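Local coordinates for succinate dehydrogenase (Membrane anchor subunit) (Mycolicibacterium smegmatis, PDB 7D6V), which serves as a membrane anchor subunit of succinate dehydrogenase, carrying a membrane-embedded Rieske-type iron-sulfur cluster and probably passing electrons from succinate oxidation to quinone, at residues I191-Y202 with I246-Y257. Residues are numbered along the deposited sequence; the frame is centred on the assembly and turned at random.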
ATOM      1  N   ILE C 191     -34.676  31.414  16.374  1.00 15.61           N
ATOM      2  CA  ILE C 191     -34.725  30.707  15.096  1.00 15.61           C
ATOM      3  C   ILE C 191     -33.886  31.431  14.048  1.00 15.61           C
ATOM      4  O   ILE C 191     -33.071  30.816  13.348  1.00 15.61           O
ATOM      5  CB  ILE C 191     -36.184  30.531  14.640  1.00 15.61           C
ATOM      6  CG1 ILE C 191     -36.968  29.762  15.702  1.00 15.61           C
ATOM      7  CG2 ILE C 191     -36.248  29.804  13.310  1.00 15.61           C
ATOM      8  CD1 ILE C 191     -38.436  29.667  15.430  1.00 15.61           C
ATOM      9  N   LEU C 192     -34.059  32.753  13.936  1.00 15.29           N
ATOM     10  CA  LEU C 192     -33.319  33.526  12.943  1.00 15.29           C
ATOM     11  C   LEU C 192     -31.817  33.470  13.192  1.00 15.29           C
ATOM     12  O   LEU C 192     -31.033  33.300  12.251  1.00 15.29           O
ATOM     13  CB  LEU C 192     -33.799  34.975  12.946  1.00 15.29           C
ATOM     14  CG  LEU C 192     -35.097  35.307  12.219  1.00 15.29           C
ATOM     15  CD1 LEU C 192     -35.605  36.670  12.640  1.00 15.29           C
ATOM     16  CD2 LEU C 192     -34.881  35.268  10.722  1.00 15.29           C
ATOM     17  N   THR C 193     -31.394  33.633  14.447  1.00 15.04           N
ATOM     18  CA  THR C 193     -29.973  33.641  14.763  1.00 15.04           C
ATOM     19  C   THR C 193     -29.346  32.279  14.512  1.00 15.04           C
ATOM     20  O   THR C 193     -28.231  32.195  13.981  1.00 15.04           O
ATOM     21  CB  THR C 193     -29.772  34.074  16.213  1.00 15.04           C
ATOM     22  OG1 THR C 193     -30.317  35.383  16.397  1.00 15.04           O
ATOM     23  CG2 THR C 193     -28.294  34.100  16.568  1.00 15.04           C
ATOM     24  N   GLY C 194     -30.041  31.201  14.879  1.00 14.09           N
ATOM     25  CA  GLY C 194     -29.530  29.880  14.567  1.00 14.09           C
ATOM     26  C   GLY C 194     -29.396  29.655  13.075  1.00 14.09           C
ATOM     27  O   GLY C 194     -28.398  29.099  12.608  1.00 14.09           O
ATOM     28  N   ASN C 195     -30.394  30.099  12.306  1.00 13.83           N
ATOM     29  CA  ASN C 195     -30.327  29.956  10.857  1.00 13.83           C
ATOM     30  C   ASN C 195     -29.152  30.734  10.280  1.00 13.83           C
ATOM     31  O   ASN C 195     -28.439  30.234   9.405  1.00 13.83           O
ATOM     32  CB  ASN C 195     -31.642  30.415  10.228  1.00 13.83           C
ATOM     33  CG  ASN C 195     -31.666  30.226   8.728  1.00 13.83           C
ATOM     34  OD1 ASN C 195     -31.477  29.121   8.227  1.00 13.83           O
ATOM     35  ND2 ASN C 195     -31.902  31.308   7.999  1.00 13.83           N
ATOM     36  N   VAL C 196     -28.934  31.957  10.761  1.00 14.02           N
ATOM     37  CA  VAL C 196     -27.830  32.774  10.265  1.00 14.02           C
ATOM     38  C   VAL C 196     -26.490  32.130  10.596  1.00 14.02           C
ATOM     39  O   VAL C 196     -25.581  32.084   9.756  1.00 14.02           O
ATOM     40  CB  VAL C 196     -27.934  34.202  10.829  1.00 14.02           C
ATOM     41  CG1 VAL C 196     -26.620  34.940  10.670  1.00 14.02           C
ATOM     42  CG2 VAL C 196     -29.045  34.953  10.131  1.00 14.02           C
ATOM     43  N   ILE C 197     -26.344  31.618  11.820  1.00 13.42           N
ATOM     44  CA  ILE C 197     -25.098  30.965  12.213  1.00 13.42           C
ATOM     45  C   ILE C 197     -24.835  29.742  11.343  1.00 13.42           C
ATOM     46  O   ILE C 197     -23.711  29.527  10.869  1.00 13.42           O
ATOM     47  CB  ILE C 197     -25.139  30.599  13.709  1.00 13.42           C
ATOM     48  CG1 ILE C 197     -25.076  31.859  14.568  1.00 13.42           C
ATOM     49  CG2 ILE C 197     -24.003  29.659  14.068  1.00 13.42           C
ATOM     50  CD1 ILE C 197     -25.369  31.609  16.029  1.00 13.42           C
ATOM     51  N   LEU C 198     -25.862  28.924  11.112  1.00 12.79           N
ATOM     52  CA  LEU C 198     -25.671  27.721  10.308  1.00 12.79           C
ATOM     53  C   LEU C 198     -25.383  28.064   8.852  1.00 12.79           C
ATOM     54  O   LEU C 198     -24.600  27.373   8.187  1.00 12.79           O
ATOM     55  CB  LEU C 198     -26.894  26.818  10.430  1.00 12.79           C
ATOM     56  CG  LEU C 198     -26.949  26.058  11.756  1.00 12.79           C
ATOM     57  CD1 LEU C 198     -28.278  25.356  11.927  1.00 12.79           C
ATOM     58  CD2 LEU C 198     -25.804  25.069  11.846  1.00 12.79           C
ATOM     59  N   LEU C 199     -25.999  29.131   8.337  1.00 12.38           N
ATOM     60  CA  LEU C 199     -25.684  29.591   6.990  1.00 12.38           C
ATOM     61  C   LEU C 199     -24.235  30.040   6.892  1.00 12.38           C
ATOM     62  O   LEU C 199     -23.561  29.771   5.894  1.00 12.38           O
ATOM     63  CB  LEU C 199     -26.620  30.726   6.585  1.00 12.38           C
ATOM     64  CG  LEU C 199     -28.041  30.341   6.183  1.00 12.38           C
ATOM     65  CD1 LEU C 199     -28.845  31.586   5.866  1.00 12.38           C
ATOM     66  CD2 LEU C 199     -28.024  29.397   5.000  1.00 12.38           C
ATOM     67  N   TRP C 200     -23.743  30.736   7.917  1.00 12.19           N
ATOM     68  CA  TRP C 200     -22.336  31.121   7.930  1.00 12.19           C
ATOM     69  C   TRP C 200     -21.430  29.899   7.943  1.00 12.19           C
ATOM     70  O   TRP C 200     -20.402  29.873   7.259  1.00 12.19           O
ATOM     71  CB  TRP C 200     -22.041  32.011   9.135  1.00 12.19           C
ATOM     72  CG  TRP C 200     -22.208  33.468   8.875  1.00 12.19           C
ATOM     73  CD1 TRP C 200     -23.031  34.323   9.535  1.00 12.19           C
ATOM     74  CD2 TRP C 200     -21.519  34.250   7.894  1.00 12.19           C
ATOM     75  NE1 TRP C 200     -22.909  35.589   9.025  1.00 12.19           N
ATOM     76  CE2 TRP C 200     -21.984  35.572   8.016  1.00 12.19           C
ATOM     77  CE3 TRP C 200     -20.555  33.962   6.923  1.00 12.19           C
ATOM     78  CZ2 TRP C 200     -21.521  36.602   7.207  1.00 12.19           C
ATOM     79  CZ3 TRP C 200     -20.101  34.986   6.120  1.00 12.19           C
ATOM     80  CH2 TRP C 200     -20.583  36.289   6.266  1.00 12.19           C
ATOM     81  N   VAL C 201     -21.790  28.880   8.724  1.00 11.71           N
ATOM     82  CA  VAL C 201     -20.987  27.659   8.767  1.00 11.71           C
ATOM     83  C   VAL C 201     -20.938  27.005   7.391  1.00 11.71           C
ATOM     84  O   VAL C 201     -19.874  26.592   6.914  1.00 11.71           O
ATOM     85  CB  VAL C 201     -21.535  26.694   9.832  1.00 11.71           C
ATOM     86  CG1 VAL C 201     -20.803  25.368   9.774  1.00 11.71           C
ATOM     87  CG2 VAL C 201     -21.410  27.306  11.210  1.00 11.71           C
ATOM     88  N   TYR C 202     -22.093  26.909   6.730  1.00 11.71           N
ATOM     89  CA  TYR C 202     -22.139  26.304   5.403  1.00 11.71           C
ATOM     90  C   TYR C 202     -21.333  27.111   4.392  1.00 11.71           C
ATOM     91  O   TYR C 202     -20.623  26.543   3.556  1.00 11.71           O
ATOM     92  CB  TYR C 202     -23.587  26.164   4.940  1.00 11.71           C
ATOM     93  CG  TYR C 202     -23.719  25.778   3.488  1.00 11.71           C
ATOM     94  CD1 TYR C 202     -23.285  24.540   3.037  1.00 11.71           C
ATOM     95  CD2 TYR C 202     -24.270  26.653   2.567  1.00 11.71           C
ATOM     96  CE1 TYR C 202     -23.400  24.186   1.712  1.00 11.71           C
ATOM     97  CE2 TYR C 202     -24.389  26.307   1.243  1.00 11.71           C
ATOM     98  CZ  TYR C 202     -23.955  25.073   0.820  1.00 11.71           C
ATOM     99  OH  TYR C 202     -24.077  24.727  -0.503  1.00 11.71           O
ATOM    100  N   ILE C 246     -28.633  20.623   6.368  1.00 12.67           N
ATOM    101  CA  ILE C 246     -29.066  21.271   7.601  1.00 12.67           C
ATOM    102  C   ILE C 246     -29.537  22.691   7.322  1.00 12.67           C
ATOM    103  O   ILE C 246     -30.555  23.136   7.861  1.00 12.67           O
ATOM    104  CB  ILE C 246     -27.938  21.238   8.648  1.00 12.67           C
ATOM    105  CG1 ILE C 246     -27.791  19.832   9.223  1.00 12.67           C
ATOM    106  CG2 ILE C 246     -28.210  22.233   9.763  1.00 12.67           C
ATOM    107  CD1 ILE C 246     -26.720  19.721  10.274  1.00 12.67           C
ATOM    108  N   THR C 247     -28.814  23.425   6.475  1.00 12.87           N
ATOM    109  CA  THR C 247     -29.213  24.795   6.179  1.00 12.87           C
ATOM    110  C   THR C 247     -30.476  24.836   5.332  1.00 12.87           C
ATOM    111  O   THR C 247     -31.297  25.743   5.495  1.00 12.87           O
ATOM    112  CB  THR C 247     -28.075  25.553   5.498  1.00 12.87           C
ATOM    113  OG1 THR C 247     -27.665  24.854   4.319  1.00 12.87           O
ATOM    114  CG2 THR C 247     -26.905  25.719   6.446  1.00 12.87           C
ATOM    115  N   LEU C 248     -30.666  23.861   4.441  1.00 13.18           N
ATOM    116  CA  LEU C 248     -31.943  23.776   3.736  1.00 13.18           C
ATOM    117  C   LEU C 248     -33.094  23.614   4.723  1.00 13.18           C
ATOM    118  O   LEU C 248     -34.101  24.337   4.659  1.00 13.18           O
ATOM    119  CB  LEU C 248     -31.926  22.615   2.744  1.00 13.18           C
ATOM    120  CG  LEU C 248     -31.127  22.800   1.456  1.00 13.18           C
ATOM    121  CD1 LEU C 248     -31.566  21.788   0.416  1.00 13.18           C
ATOM    122  CD2 LEU C 248     -31.265  24.216   0.933  1.00 13.18           C
ATOM    123  N   GLY C 249     -32.940  22.685   5.667  1.00 13.23           N
ATOM    124  CA  GLY C 249     -33.980  22.480   6.662  1.00 13.23           C
ATOM    125  C   GLY C 249     -34.239  23.716   7.501  1.00 13.23           C
ATOM    126  O   GLY C 249     -35.388  24.103   7.720  1.00 13.23           O
ATOM    127  N   THR C 250     -33.172  24.358   7.977  1.00 13.72           N
ATOM    128  CA  THR C 250     -33.348  25.514   8.850  1.00 13.72           C
ATOM    129  C   THR C 250     -33.936  26.703   8.103  1.00 13.72           C
ATOM    130  O   THR C 250     -34.703  27.472   8.688  1.00 13.72           O
ATOM    131  CB  THR C 250     -32.028  25.901   9.511  1.00 13.72           C
ATOM    132  OG1 THR C 250     -31.050  26.192   8.510  1.00 13.72           O
ATOM    133  CG2 THR C 250     -31.533  24.775  10.392  1.00 13.72           C
ATOM    134  N   LEU C 251     -33.611  26.863   6.818  1.00 14.33           N
ATOM    135  CA  LEU C 251     -34.276  27.879   6.012  1.00 14.33           C
ATOM    136  C   LEU C 251     -35.770  27.607   5.931  1.00 14.33           C
ATOM    137  O   LEU C 251     -36.593  28.520   6.091  1.00 14.33           O
ATOM    138  CB  LEU C 251     -33.667  27.918   4.611  1.00 14.33           C
ATOM    139  CG  LEU C 251     -32.421  28.773   4.396  1.00 14.33           C
ATOM    140  CD1 LEU C 251     -31.696  28.336   3.137  1.00 14.33           C
ATOM    141  CD2 LEU C 251     -32.788  30.240   4.322  1.00 14.33           C
ATOM    142  N   VAL C 252     -36.140  26.347   5.686  1.00 14.66           N
ATOM    143  CA  VAL C 252     -37.558  26.019   5.568  1.00 14.66           C
ATOM    144  C   VAL C 252     -38.288  26.299   6.876  1.00 14.66           C
ATOM    145  O   VAL C 252     -39.371  26.894   6.881  1.00 14.66           O
ATOM    146  CB  VAL C 252     -37.739  24.559   5.115  1.00 14.66           C
ATOM    147  CG1 VAL C 252     -39.197  24.155   5.210  1.00 14.66           C
ATOM    148  CG2 VAL C 252     -37.237  24.388   3.699  1.00 14.66           C
ATOM    149  N   LEU C 253     -37.706  25.890   8.007  1.00 15.07           N
ATOM    150  CA  LEU C 253     -38.369  26.132   9.288  1.00 15.07           C
ATOM    151  C   LEU C 253     -38.415  27.610   9.647  1.00 15.07           C
ATOM    152  O   LEU C 253     -39.399  28.073  10.231  1.00 15.07           O
ATOM    153  CB  LEU C 253     -37.728  25.324  10.418  1.00 15.07           C
ATOM    154  CG  LEU C 253     -38.071  23.833  10.552  1.00 15.07           C
ATOM    155  CD1 LEU C 253     -37.484  22.940   9.485  1.00 15.07           C
ATOM    156  CD2 LEU C 253     -37.662  23.348  11.935  1.00 15.07           C
ATOM    157  N   THR C 254     -37.367  28.370   9.328  1.00 15.10           N
ATOM    158  CA  THR C 254     -37.396  29.802   9.601  1.00 15.10           C
ATOM    159  C   THR C 254     -38.517  30.479   8.823  1.00 15.10           C
ATOM    160  O   THR C 254     -39.308  31.248   9.389  1.00 15.10           O
ATOM    161  CB  THR C 254     -36.040  30.417   9.267  1.00 15.10           C
ATOM    162  OG1 THR C 254     -35.004  29.585   9.796  1.00 15.10           O
ATOM    163  CG2 THR C 254     -35.914  31.802   9.881  1.00 15.10           C
ATOM    164  N   ASP C 255     -38.622  30.174   7.523  1.00 16.18           N
ATOM    165  CA  ASP C 255     -39.747  30.673   6.735  1.00 16.18           C
ATOM    166  C   ASP C 255     -41.080  30.262   7.341  1.00 16.18           C
ATOM    167  O   ASP C 255     -41.994  31.082   7.459  1.00 16.18           O
ATOM    168  CB  ASP C 255     -39.665  30.177   5.294  1.00 16.18           C
ATOM    169  CG  ASP C 255     -40.492  31.023   4.343  1.00 16.18           C
ATOM    170  OD1 ASP C 255     -39.930  31.681   3.455  1.00 16.18           O
ATOM    171  OD2 ASP C 255     -41.731  31.029   4.486  1.00 16.18           O
ATOM    172  N   PHE C 256     -41.221  28.985   7.695  1.00 15.85           N
ATOM    173  CA  PHE C 256     -42.512  28.494   8.159  1.00 15.85           C
ATOM    174  C   PHE C 256     -42.934  29.190   9.446  1.00 15.85           C
ATOM    175  O   PHE C 256     -44.087  29.622   9.579  1.00 15.85           O
ATOM    176  CB  PHE C 256     -42.451  26.980   8.345  1.00 15.85           C
ATOM    177  CG  PHE C 256     -43.790  26.343   8.541  1.00 15.85           C
ATOM    178  CD1 PHE C 256     -44.750  26.413   7.551  1.00 15.85           C
ATOM    179  CD2 PHE C 256     -44.088  25.674   9.711  1.00 15.85           C
ATOM    180  CE1 PHE C 256     -45.980  25.834   7.725  1.00 15.85           C
ATOM    181  CE2 PHE C 256     -45.317  25.092   9.891  1.00 15.85           C
ATOM    182  CZ  PHE C 256     -46.266  25.173   8.898  1.00 15.85           C
ATOM    183  N   TYR C 257     -42.007  29.334  10.395  1.00 16.06           N
ATOM    184  CA  TYR C 257     -42.327  30.001  11.651  1.00 16.06           C
ATOM    185  C   TYR C 257     -42.681  31.463  11.425  1.00 16.06           C
ATOM    186  O   TYR C 257     -43.657  31.972  11.993  1.00 16.06           O
ATOM    187  CB  TYR C 257     -41.156  29.881  12.629  1.00 16.06           C
ATOM    188  CG  TYR C 257     -41.450  30.501  13.974  1.00 16.06           C
ATOM    189  CD1 TYR C 257     -42.078  29.776  14.971  1.00 16.06           C
ATOM    190  CD2 TYR C 257     -41.112  31.818  14.242  1.00 16.06           C
ATOM    191  CE1 TYR C 257     -42.357  30.339  16.193  1.00 16.06           C
ATOM    192  CE2 TYR C 257     -41.387  32.387  15.461  1.00 16.06           C
ATOM    193  CZ  TYR C 257     -42.008  31.645  16.432  1.00 16.06           C
ATOM    194  OH  TYR C 257     -42.282  32.213  17.651  1.00 16.06           O
TER
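Two antiparallel helices of the membrane anchor, 188-204 and 240-264, pack here by knobs-into-holes: the side chain of Asn195 enters the hole formed by Thr247, Thr250, Leu251 and Thr254. The local axes run at 155° and approach to 9.5 Å, and small threonines line the seam. With CG anti to the backbone N (chi1 -177°), the Asn195 amide reaches across the interface, where OD1 lies 3.0 Å from Thr250 OG1. The hydroxyl has one proton, and Ile246 O and Thr247 O in its own helix compete with Asn195 OD1 for it. On the other branch of the amide, ND2 rests 3.9 Å from Leu251 CD2.

Toward the cluster end, Thr247 CG2 lies 3.7 Å from Tyr202 CB and also borders Leu198 O, while its OG1 stands over one face of the Tyr202 ring, displaced from the ring centre. This hydroxyl is hydrogen-bonded to Arg111. Tyr202 itself touches the two-iron, two-sulfur cluster and meets the ring of His240 almost parallel, which places this end of the helix pair beside the metal site. Leu198 CD1 touches both Thr250 CG2, at 3.6 Å, and Ile246 CG2, at 3.8 Å. At the far end, a CH-pi contact closes the seam: Ile191 CD1 sits over the Tyr257 ring face, 3.6 Å from its centroid and 17° off the normal, nearest to CG.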